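Local atomic coordinates of putative peptidyl-prolyl cis-trans isomerase Cbf2 (PDB entry 3RFW), a protein that probably catalyses cis-trans isomerisation of peptidyl-prolyl bonds and is a SurA-like chaperone and virulence factor of Campylobacter jejuni. Residues S12-E15 with V16-F20; P63-T66 with K67-R71; G212-K215 with F216-K220. All coordinates share one frame; numbering follows the deposited sequence.

Contact 1 (S12-E15 with V16-F20); sequences SDTE and VSEFF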
ATOM      1  N   SER A  12      30.554  22.670 -15.641  1.00 39.85           N
ATOM      2  CA  SER A  12      29.533  23.201 -16.551  1.00 40.28           C
ATOM      3  C   SER A  12      28.120  23.071 -16.001  1.00 39.75           C
ATOM      4  O   SER A  12      27.849  22.208 -15.167  1.00 37.03           O
ATOM      5  CB  SER A  12      29.595  22.490 -17.904  1.00 41.46           C
ATOM      6  OG  SER A  12      29.485  21.080 -17.766  1.00 40.33           O
ATOM      7  N   ASP A  13      27.207  23.868 -16.552  1.00 38.77           N
ATOM      8  CA  ASP A  13      25.788  23.678 -16.335  1.00 40.22           C
ATOM      9  C   ASP A  13      25.276  22.396 -16.984  1.00 39.54           C
ATOM     10  O   ASP A  13      24.415  21.706 -16.424  1.00 42.36           O
ATOM     11  CB  ASP A  13      24.992  24.890 -16.828  1.00 42.11           C
ATOM     12  CG  ASP A  13      25.214  25.180 -18.307  1.00 44.60           C
ATOM     13  OD1 ASP A  13      26.008  24.479 -18.978  1.00 46.28           O
ATOM     14  OD2 ASP A  13      24.591  26.131 -18.795  1.00 51.01           O
ATOM     15  N   THR A  14      25.892  22.039 -18.104  1.00 37.39           N
ATOM     16  CA  THR A  14      25.668  20.790 -18.814  1.00 35.68           C
ATOM     17  C   THR A  14      25.762  19.538 -17.935  1.00 37.69           C
ATOM     18  O   THR A  14      24.912  18.633 -18.027  1.00 37.36           O
ATOM     19  CB  THR A  14      26.726  20.625 -19.944  1.00 39.02           C
ATOM     20  OG1 THR A  14      26.910  21.873 -20.632  1.00 40.32           O
ATOM     21  CG2 THR A  14      26.283  19.564 -20.941  1.00 35.69           C
ATOM     22  N   GLU A  15      26.868  19.401 -17.211  1.00 33.56           N
ATOM     23  CA  GLU A  15      27.059  18.203 -16.415  1.00 34.57           C
ATOM     24  C   GLU A  15      26.160  18.191 -15.173  1.00 33.22           C
ATOM     25  O   GLU A  15      25.775  17.128 -14.722  1.00 32.05           O
ATOM     26  CB  GLU A  15      28.531  17.996 -16.042  1.00 35.39           C
ATOM     27  CG  GLU A  15      29.080  19.011 -15.016  1.00 38.74           C
ATOM     28  CD  GLU A  15      30.606  18.998 -14.948  1.00 41.17           C
ATOM     29  OE1 GLU A  15      31.208  19.921 -15.520  1.00 43.26           O
ATOM     30  OE2 GLU A  15      31.199  18.067 -14.344  1.00 39.34           O
ATOM     31  N   VAL A  16      25.882  19.365 -14.601  1.00 32.57           N
ATOM     32  CA  VAL A  16      24.958  19.456 -13.490  1.00 34.20           C
ATOM     33  C   VAL A  16      23.553  19.050 -13.952  1.00 36.60           C
ATOM     34  O   VAL A  16      22.883  18.234 -13.318  1.00 35.53           O
ATOM     35  CB  VAL A  16      24.907  20.868 -12.938  1.00 33.77           C
ATOM     36  CG1 VAL A  16      23.824  20.949 -11.858  1.00 33.35           C
ATOM     37  CG2 VAL A  16      26.327  21.274 -12.348  1.00 34.57           C
ATOM     38  N   SER A  17      23.109  19.709 -15.017  1.00 37.94           N
ATOM     39  CA  SER A  17      21.875  19.418 -15.703  1.00 40.10           C
ATOM     40  C   SER A  17      21.694  17.934 -16.062  1.00 40.42           C
ATOM     41  O   SER A  17      20.677  17.346 -15.707  1.00 41.39           O
ATOM     42  CB  SER A  17      21.768  20.297 -16.946  1.00 40.31           C
ATOM     43  OG  SER A  17      20.585  20.015 -17.673  1.00 48.23           O
ATOM     44  N   GLU A  18      22.714  17.304 -16.647  1.00 40.27           N
ATOM     45  CA  GLU A  18      22.628  15.884 -16.967  1.00 41.11           C
ATOM     46  C   GLU A  18      22.561  15.013 -15.732  1.00 40.54           C
ATOM     47  O   GLU A  18      21.863  13.981 -15.723  1.00 39.51           O
ATOM     48  CB  GLU A  18      23.778  15.434 -17.877  1.00 41.92           C
ATOM     49  CG  GLU A  18      23.851  16.235 -19.177  1.00 50.70           C
ATOM     50  CD  GLU A  18      24.450  15.452 -20.352  1.00 62.85           C
ATOM     51  OE1 GLU A  18      23.668  14.726 -21.018  1.00 59.82           O
ATOM     52  OE2 GLU A  18      25.661  15.656 -20.670  1.00 63.87           O
ATOM     53  N   PHE A  19      23.295  15.400 -14.687  1.00 37.30           N
ATOM     54  CA  PHE A  19      23.238  14.623 -13.443  1.00 35.96           C
ATOM     55  C   PHE A  19      21.811  14.638 -12.857  1.00 34.10           C
ATOM     56  O   PHE A  19      21.378  13.643 -12.306  1.00 31.35           O
ATOM     57  CB  PHE A  19      24.252  15.139 -12.412  1.00 34.26           C
ATOM     58  CG  PHE A  19      24.285  14.343 -11.136  1.00 35.07           C
ATOM     59  CD1 PHE A  19      24.915  13.099 -11.087  1.00 32.29           C
ATOM     60  CD2 PHE A  19      23.704  14.847  -9.971  1.00 31.46           C
ATOM     61  CE1 PHE A  19      24.903  12.333  -9.930  1.00 36.75           C
ATOM     62  CE2 PHE A  19      23.795  14.147  -8.776  1.00 38.44           C
ATOM     63  CZ  PHE A  19      24.369  12.862  -8.750  1.00 35.25           C
ATOM     64  N   PHE A  20      21.113  15.774 -12.931  1.00 31.66           N
ATOM     65  CA  PHE A  20      19.818  15.890 -12.250  1.00 34.66           C
ATOM     66  C   PHE A  20      18.595  15.640 -13.150  1.00 35.94           C
ATOM     67  O   PHE A  20      17.465  15.605 -12.673  1.00 35.05           O
ATOM     68  CB  PHE A  20      19.675  17.239 -11.534  1.00 35.55           C
ATOM     69  CG  PHE A  20      20.515  17.357 -10.309  1.00 36.23           C
ATOM     70  CD1 PHE A  20      20.226  16.604  -9.184  1.00 33.51           C
ATOM     71  CD2 PHE A  20      21.626  18.165 -10.308  1.00 31.68           C
ATOM     72  CE1 PHE A  20      21.028  16.691  -8.063  1.00 35.43           C
ATOM     73  CE2 PHE A  20      22.429  18.257  -9.197  1.00 38.08           C
ATOM     74  CZ  PHE A  20      22.153  17.488  -8.076  1.00 31.57           C
TER

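Contact 2 (P63-T66 with K67-R71); sequences PLYT and KELDR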
ATOM      1  N   PRO A  63      36.360  -4.860  -4.989  1.00 47.74           N
ATOM      2  CA  PRO A  63      35.488  -5.785  -5.735  1.00 47.30           C
ATOM      3  C   PRO A  63      34.006  -5.428  -5.560  1.00 44.69           C
ATOM      4  O   PRO A  63      33.169  -5.732  -6.411  1.00 44.54           O
ATOM      5  CB  PRO A  63      35.795  -7.165  -5.108  1.00 48.88           C
ATOM      6  CG  PRO A  63      36.574  -6.870  -3.814  1.00 51.40           C
ATOM      7  CD  PRO A  63      37.291  -5.563  -4.089  1.00 48.82           C
ATOM      8  N   LEU A  64      33.692  -4.682  -4.520  1.00 42.99           N
ATOM      9  CA  LEU A  64      32.353  -4.142  -4.411  1.00 43.05           C
ATOM     10  C   LEU A  64      32.055  -3.159  -5.552  1.00 39.09           C
ATOM     11  O   LEU A  64      30.904  -2.877  -5.859  1.00 40.26           O
ATOM     12  CB  LEU A  64      32.144  -3.479  -3.040  1.00 45.14           C
ATOM     13  CG  LEU A  64      31.895  -4.453  -1.883  1.00 53.57           C
ATOM     14  CD1 LEU A  64      31.924  -3.684  -0.554  1.00 57.91           C
ATOM     15  CD2 LEU A  64      30.542  -5.178  -2.069  1.00 53.32           C
ATOM     16  N   TYR A  65      33.094  -2.600  -6.149  1.00 35.86           N
ATOM     17  CA  TYR A  65      32.900  -1.722  -7.295  1.00 33.03           C
ATOM     18  C   TYR A  65      32.933  -2.501  -8.622  1.00 34.12           C
ATOM     19  O   TYR A  65      32.034  -2.368  -9.447  1.00 32.42           O
ATOM     20  CB  TYR A  65      33.938  -0.615  -7.293  1.00 31.08           C
ATOM     21  CG  TYR A  65      33.902   0.258  -8.525  1.00 33.32           C
ATOM     22  CD1 TYR A  65      32.975   1.291  -8.637  1.00 30.30           C
ATOM     23  CD2 TYR A  65      34.790   0.043  -9.582  1.00 33.52           C
ATOM     24  CE1 TYR A  65      32.923   2.087  -9.790  1.00 24.95           C
ATOM     25  CE2 TYR A  65      34.747   0.826 -10.720  1.00 30.86           C
ATOM     26  CZ  TYR A  65      33.814   1.853 -10.800  1.00 31.91           C
ATOM     27  OH  TYR A  65      33.757   2.641 -11.916  1.00 34.95           O
ATOM     28  N   THR A  66      33.971  -3.306  -8.838  1.00 35.00           N
ATOM     29  CA  THR A  66      34.213  -3.842 -10.187  1.00 37.12           C
ATOM     30  C   THR A  66      33.147  -4.870 -10.558  1.00 36.20           C
ATOM     31  O   THR A  66      32.670  -4.917 -11.691  1.00 39.54           O
ATOM     32  CB  THR A  66      35.571  -4.543 -10.300  1.00 37.51           C
ATOM     33  OG1 THR A  66      35.671  -5.526  -9.280  1.00 38.47           O
ATOM     34  CG2 THR A  66      36.731  -3.575 -10.225  1.00 37.39           C
ATOM     35  N   LYS A  67      32.735  -5.652  -9.579  1.00 37.42           N
ATOM     36  CA  LYS A  67      31.708  -6.646  -9.764  1.00 39.15           C
ATOM     37  C   LYS A  67      30.327  -6.016 -10.012  1.00 39.87           C
ATOM     38  O   LYS A  67      29.540  -6.538 -10.809  1.00 38.66           O
ATOM     39  CB  LYS A  67      31.674  -7.548  -8.539  1.00 41.64           C
ATOM     40  CG  LYS A  67      30.737  -8.726  -8.623  1.00 48.05           C
ATOM     41  CD  LYS A  67      31.155  -9.765  -7.582  1.00 60.27           C
ATOM     42  CE  LYS A  67      29.943 -10.390  -6.900  1.00 62.68           C
ATOM     43  NZ  LYS A  67      29.226  -9.426  -6.014  1.00 59.01           N
ATOM     44  N   GLU A  68      30.031  -4.880  -9.380  1.00 36.49           N
ATOM     45  CA  GLU A  68      28.746  -4.244  -9.642  1.00 34.92           C
ATOM     46  C   GLU A  68      28.760  -3.447 -10.918  1.00 31.35           C
ATOM     47  O   GLU A  68      27.766  -3.369 -11.609  1.00 33.43           O
ATOM     48  CB  GLU A  68      28.274  -3.400  -8.459  1.00 36.42           C
ATOM     49  CG  GLU A  68      27.940  -4.267  -7.223  1.00 39.85           C
ATOM     50  CD  GLU A  68      26.923  -5.380  -7.518  1.00 51.64           C
ATOM     51  OE1 GLU A  68      25.824  -5.061  -8.049  1.00 51.65           O
ATOM     52  OE2 GLU A  68      27.212  -6.563  -7.179  1.00 51.04           O
ATOM     53  N   LEU A  69      29.912  -2.905 -11.265  1.00 28.57           N
ATOM     54  CA  LEU A  69      30.057  -2.256 -12.536  1.00 31.30           C
ATOM     55  C   LEU A  69      29.944  -3.263 -13.693  1.00 31.91           C
ATOM     56  O   LEU A  69      29.334  -2.928 -14.712  1.00 30.98           O
ATOM     57  CB  LEU A  69      31.379  -1.502 -12.632  1.00 29.18           C
ATOM     58  CG  LEU A  69      31.666  -0.841 -13.973  1.00 33.84           C
ATOM     59  CD1 LEU A  69      30.613   0.181 -14.287  1.00 28.97           C
ATOM     60  CD2 LEU A  69      33.089  -0.275 -14.049  1.00 36.93           C
ATOM     61  N   ASP A  70      30.535  -4.459 -13.551  1.00 34.11           N
ATOM     62  CA  ASP A  70      30.375  -5.502 -14.594  1.00 35.99           C
ATOM     63  C   ASP A  70      28.900  -5.822 -14.755  1.00 34.01           C
ATOM     64  O   ASP A  70      28.422  -5.927 -15.872  1.00 37.44           O
ATOM     65  CB  ASP A  70      31.135  -6.800 -14.276  1.00 36.80           C
ATOM     66  CG  ASP A  70      32.630  -6.682 -14.517  1.00 48.71           C
ATOM     67  OD1 ASP A  70      33.057  -5.762 -15.264  1.00 55.38           O
ATOM     68  OD2 ASP A  70      33.390  -7.446 -13.876  1.00 55.23           O
ATOM     69  N   ARG A  71      28.184  -5.953 -13.639  1.00 32.68           N
ATOM     70  CA  ARG A  71      26.771  -6.266 -13.666  1.00 31.57           C
ATOM     71  C   ARG A  71      25.975  -5.151 -14.351  1.00 32.47           C
ATOM     72  O   ARG A  71      25.148  -5.426 -15.210  1.00 32.88           O
ATOM     73  CB  ARG A  71      26.253  -6.499 -12.238  1.00 32.51           C
ATOM     74  CG  ARG A  71      24.841  -7.075 -12.168  1.00 34.83           C
ATOM     75  CD  ARG A  71      24.261  -7.129 -10.735  1.00 38.73           C
ATOM     76  NE  ARG A  71      25.237  -7.584  -9.740  1.00 40.64           N
ATOM     77  CZ  ARG A  71      25.510  -8.855  -9.427  1.00 44.03           C
ATOM     78  NH1 ARG A  71      24.905  -9.864 -10.039  1.00 41.29           N
ATOM     79  NH2 ARG A  71      26.438  -9.117  -8.508  1.00 44.21           N
TER
HETATM   80  O   HOH W   1      34.312  -4.002 -13.690  1.00 50.68           O

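Contact 3 (G212-K215 with F216-K220); sequences GQIK and FDEVK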
ATOM      1  N   GLY A 212     -24.778  -1.222 -17.591  1.00 43.79           N
ATOM      2  CA  GLY A 212     -24.353  -0.115 -18.448  1.00 44.65           C
ATOM      3  C   GLY A 212     -23.245  -0.530 -19.405  1.00 45.80           C
ATOM      4  O   GLY A 212     -22.416  -1.375 -19.072  1.00 48.15           O
ATOM      5  N   GLN A 213     -23.303  -0.021 -20.627  1.00 44.28           N
ATOM      6  CA  GLN A 213     -22.281  -0.277 -21.629  1.00 44.24           C
ATOM      7  C   GLN A 213     -21.138   0.717 -21.479  1.00 44.08           C
ATOM      8  O   GLN A 213     -21.340   1.922 -21.582  1.00 42.43           O
ATOM      9  CB  GLN A 213     -22.880  -0.160 -23.027  1.00 43.84           C
ATOM     10  CG  GLN A 213     -21.870  -0.370 -24.182  1.00 45.97           C
ATOM     11  CD  GLN A 213     -21.415  -1.816 -24.291  1.00 45.14           C
ATOM     12  OE1 GLN A 213     -22.239  -2.738 -24.382  1.00 39.71           O
ATOM     13  NE2 GLN A 213     -20.104  -2.031 -24.182  1.00 41.91           N
ATOM     14  N   ILE A 214     -19.925   0.215 -21.280  1.00 44.51           N
ATOM     15  CA  ILE A 214     -18.742   1.071 -21.393  1.00 43.52           C
ATOM     16  C   ILE A 214     -18.403   1.397 -22.839  1.00 44.75           C
ATOM     17  O   ILE A 214     -18.439   0.521 -23.712  1.00 47.20           O
ATOM     18  CB  ILE A 214     -17.534   0.443 -20.638  1.00 46.79           C
ATOM     19  CG1 ILE A 214     -17.926   0.185 -19.178  1.00 41.26           C
ATOM     20  CG2 ILE A 214     -16.323   1.358 -20.707  1.00 41.24           C
ATOM     21  CD1 ILE A 214     -17.008  -0.769 -18.410  1.00 53.25           C
ATOM     22  N   LYS A 215     -18.169   2.673 -23.115  1.00 46.58           N
ATOM     23  CA  LYS A 215     -17.897   3.151 -24.470  1.00 48.96           C
ATOM     24  C   LYS A 215     -16.421   3.000 -24.855  1.00 49.31           C
ATOM     25  O   LYS A 215     -15.540   3.118 -24.006  1.00 49.43           O
ATOM     26  CB  LYS A 215     -18.295   4.629 -24.615  1.00 50.95           C
ATOM     27  CG  LYS A 215     -19.773   4.873 -25.018  1.00 57.18           C
ATOM     28  CD  LYS A 215     -20.214   6.321 -24.761  1.00 59.23           C
ATOM     29  CE  LYS A 215     -21.746   6.468 -24.838  1.00 63.48           C
ATOM     30  NZ  LYS A 215     -22.185   7.798 -25.389  1.00 64.56           N
ATOM     31  N   PHE A 216     -16.174   2.886 -26.160  1.00 48.77           N
ATOM     32  CA  PHE A 216     -14.842   2.709 -26.712  1.00 50.16           C
ATOM     33  C   PHE A 216     -13.887   3.793 -26.220  1.00 51.83           C
ATOM     34  O   PHE A 216     -12.784   3.498 -25.763  1.00 51.94           O
ATOM     35  CB  PHE A 216     -14.899   2.699 -28.243  1.00 48.49           C
ATOM     36  CG  PHE A 216     -13.541   2.546 -28.919  1.00 50.81           C
ATOM     37  CD1 PHE A 216     -12.745   1.437 -28.669  1.00 47.81           C
ATOM     38  CD2 PHE A 216     -13.114   3.471 -29.871  1.00 49.40           C
ATOM     39  CE1 PHE A 216     -11.540   1.252 -29.337  1.00 45.29           C
ATOM     40  CE2 PHE A 216     -11.899   3.310 -30.530  1.00 48.88           C
ATOM     41  CZ  PHE A 216     -11.106   2.193 -30.253  1.00 46.03           C
ATOM     42  N   ASP A 217     -14.325   5.045 -26.269  1.00 53.47           N
ATOM     43  CA  ASP A 217     -13.479   6.151 -25.824  1.00 56.68           C
ATOM     44  C   ASP A 217     -13.032   6.061 -24.363  1.00 54.60           C
ATOM     45  O   ASP A 217     -11.993   6.584 -23.993  1.00 55.89           O
ATOM     46  CB  ASP A 217     -14.137   7.501 -26.117  1.00 58.59           C
ATOM     47  CG  ASP A 217     -13.894   7.960 -27.549  1.00 64.47           C
ATOM     48  OD1 ASP A 217     -13.507   9.132 -27.745  1.00 72.25           O
ATOM     49  OD2 ASP A 217     -13.993   7.118 -28.469  1.00 71.54           O
ATOM     50  N   GLU A 218     -13.809   5.374 -23.546  1.00 53.96           N
ATOM     51  CA  GLU A 218     -13.477   5.235 -22.153  1.00 54.18           C
ATOM     52  C   GLU A 218     -12.320   4.252 -21.976  1.00 53.90           C
ATOM     53  O   GLU A 218     -11.498   4.413 -21.083  1.00 55.27           O
ATOM     54  CB  GLU A 218     -14.704   4.776 -21.363  1.00 54.28           C
ATOM     55  CG  GLU A 218     -15.967   5.618 -21.622  1.00 60.96           C
ATOM     56  CD  GLU A 218     -17.134   5.260 -20.678  1.00 68.35           C
ATOM     57  OE1 GLU A 218     -18.247   4.970 -21.192  1.00 64.05           O
ATOM     58  OE2 GLU A 218     -16.924   5.244 -19.433  1.00 66.97           O
ATOM     59  N   VAL A 219     -12.267   3.222 -22.813  1.00 50.98           N
ATOM     60  CA  VAL A 219     -11.361   2.107 -22.578  1.00 48.65           C
ATOM     61  C   VAL A 219     -10.250   1.985 -23.640  1.00 47.58           C
ATOM     62  O   VAL A 219      -9.447   1.064 -23.583  1.00 45.41           O
ATOM     63  CB  VAL A 219     -12.139   0.781 -22.513  1.00 49.58           C
ATOM     64  CG1 VAL A 219     -11.187  -0.358 -22.429  1.00 56.50           C
ATOM     65  CG2 VAL A 219     -13.045   0.748 -21.299  1.00 48.40           C
ATOM     66  N   LYS A 220     -10.242   2.862 -24.641  1.00 46.39           N
ATOM     67  CA  LYS A 220      -9.406   2.610 -25.823  1.00 48.96           C
ATOM     68  C   LYS A 220      -7.909   2.680 -25.540  1.00 48.67           C
ATOM     69  O   LYS A 220      -7.141   1.888 -26.089  1.00 48.06           O
ATOM     70  CB  LYS A 220      -9.787   3.491 -27.023  1.00 47.51           C
ATOM     71  CG  LYS A 220      -9.436   4.946 -26.857  1.00 53.72           C
ATOM     72  CD  LYS A 220     -10.000   5.811 -27.984  1.00 59.42           C
ATOM     73  CE  LYS A 220     -10.502   7.152 -27.423  1.00 64.98           C
ATOM     74  NZ  LYS A 220      -9.956   8.347 -28.149  1.00 68.48           N
TER

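Contact 1 (S12-E15 with V16-F20)
Ser-12 caps the helix 13-24 and touches its first turn, its carbonyl O lying 3.3 Å from Val-16 CG2. Ser-12 OG accepts from Glu-15 N at 3.2 Å. In return, Ser-12 N donates to Glu-15 OE1 at 2.8 Å, on the anti side and 29° out of the carboxylate plane. The two residues form a capping box, which satisfies N-H groups that have no helical acceptor. Asp-13 OD1 takes a hydrogen bond from Thr-14 OG1 and is also bonded to Ala-1 N, while Asp-13 O accepts from Ser-17 N at 2.8 Å. Thr-14 lies alongside Glu-18, both side chains pointing the same way, with Thr-14 CG2 4.0 Å from Glu-18 OE2. Glu-18 O accepts from Arg-71 of the second subunit. Glu-15 places CG between its own N and carbonyl carbon (chi1 70°), which folds the carboxylate back over the helix start. Glu-15 O accepts from Phe-19 N at 3.0 Å. Helix 34-56 lies against this turn: Tyr-44 bonds Glu-15 OE2, touches Val-16 and meets the Phe-19 ring edge-to-face. Phe-20 packs on Leu-40 and Gln-43 of the same helix.

Contact 2 (P63-T66 with K67-R71)
Tyr-65 and Leu-69 lie side by side one turn apart. Each has CG anti to its backbone N (chi1 174° for Tyr-65), and this shared torsion sends both side chains the same way. Leu-69 CD2 makes the touch. It meets the ring obliquely, 3.9 Å from Tyr-65 CE2, and also lies against the hydroxyl. Along the backbone, Leu-69 N bonds Tyr-65 O at 2.8 Å.

The Asp-70 carboxylate reaches back to the preceding turn. Asp-70 N donates to Thr-66 O at 2.9 Å, and one water donates to both Thr-66 O and Asp-70 OD1. The Thr-66 carbonyl is thus held by a peptide N-H and a water. On the first turn, Lys-67 N bonds Pro-63 O at 3.2 Å, and Lys-67 CB packs against the same oxygen.

Glu-68 CG lies 3.5 Å from Leu-64 O, and the chain then folds at chi2 (-55°). The fold turns its carboxylate toward Arg-71. The arginine grips it side-on, with Arg-71 NE 3.1 Å from Glu-68 OE1 and Arg-71 NH2 3.0 Å from Glu-68 OE2. Both oxygens are met on their syn sides, though from out of the carboxylate plane. OE2 lies in the guanidinium plane, whereas OE1 is tilted from it. Lys-67 NZ adds a long ion pair to Glu-68 OE2.

The chemistry divides around the helix. Leu-69 also packs on Leu-69 of the second subunit, and Tyr-65 on Lys-73 of that subunit, so the apolar pair belongs to the dimer contact. The two-nitrogen grip limits rotation of the guanidinium, whose NH1 makes its intersubunit bond. Glu-68 probably helps to position that donor, and the two positive groups beside it probably favour its ionised form.

Contact 3 (G212-K215 with F216-K220)
Glu-218 sets its CG beside its own backbone N (chi1 -51°) and runs extended from there, which carries the carboxylate back over the start of the helix to Lys-215. There Glu-218 OE1 accepts from Lys-215 N at 3.0 Å in a nearly straight bond (167°). The donor stands above the carboxylate plane. The side chains of the two residues cross obliquely, and Lys-215 CB packs 3.4 Å from Glu-218 OE1. Lys-215 is the N-cap residue, so this bond reaches from the first helical turn to the backbone that leads into it. In the opposite direction, Glu-218 N bonds Lys-215 O at 2.9 Å, and Val-219 N adds a weak bond to the same oxygen.

Ile-214 projects its CG2 branch anti to the backbone N. That methyl presses on Val-219 CG2 at 3.4 Å, tighter than usual for two carbons, and also touches Glu-218 CB. Ile-214 crosses both side chains at about a right angle. One face of the Phe-216 ring receives Lys-220 CB, offset toward the rim.

The turn joins strand 199-213 to the long helix 216-246. Strand 108-120 lies beside its entry, where Gly-212 pairs with Lys-109 through the backbone. Helix 93-103 lies next to the helical part: Phe-216 packs on Val-96 and Lys-97, and Tyr-100 bonds Ile-214 O.

All three are local contacts at the surface, within one continuous piece of chain and at or near a helix start, yet they serve different elements. Contacts 1 and 3 mark entries from a strand into a helix, and each uses a glutamate that bonds a backbone N. Only contact 1 is a true capping box. Contact 2 lies wholly inside helix 63-86. Backbone bonds and the Tyr-65 and Leu-69 pair join its turns, and 67-71 carries a salt-bridge network. Contacts 1 and 2 have centres 25 Å apart; contact 2 of one subunit meets contact 1 of the other. Contact 3, its centre 45 Å from that of contact 1, meets no other protein chain of the assembly.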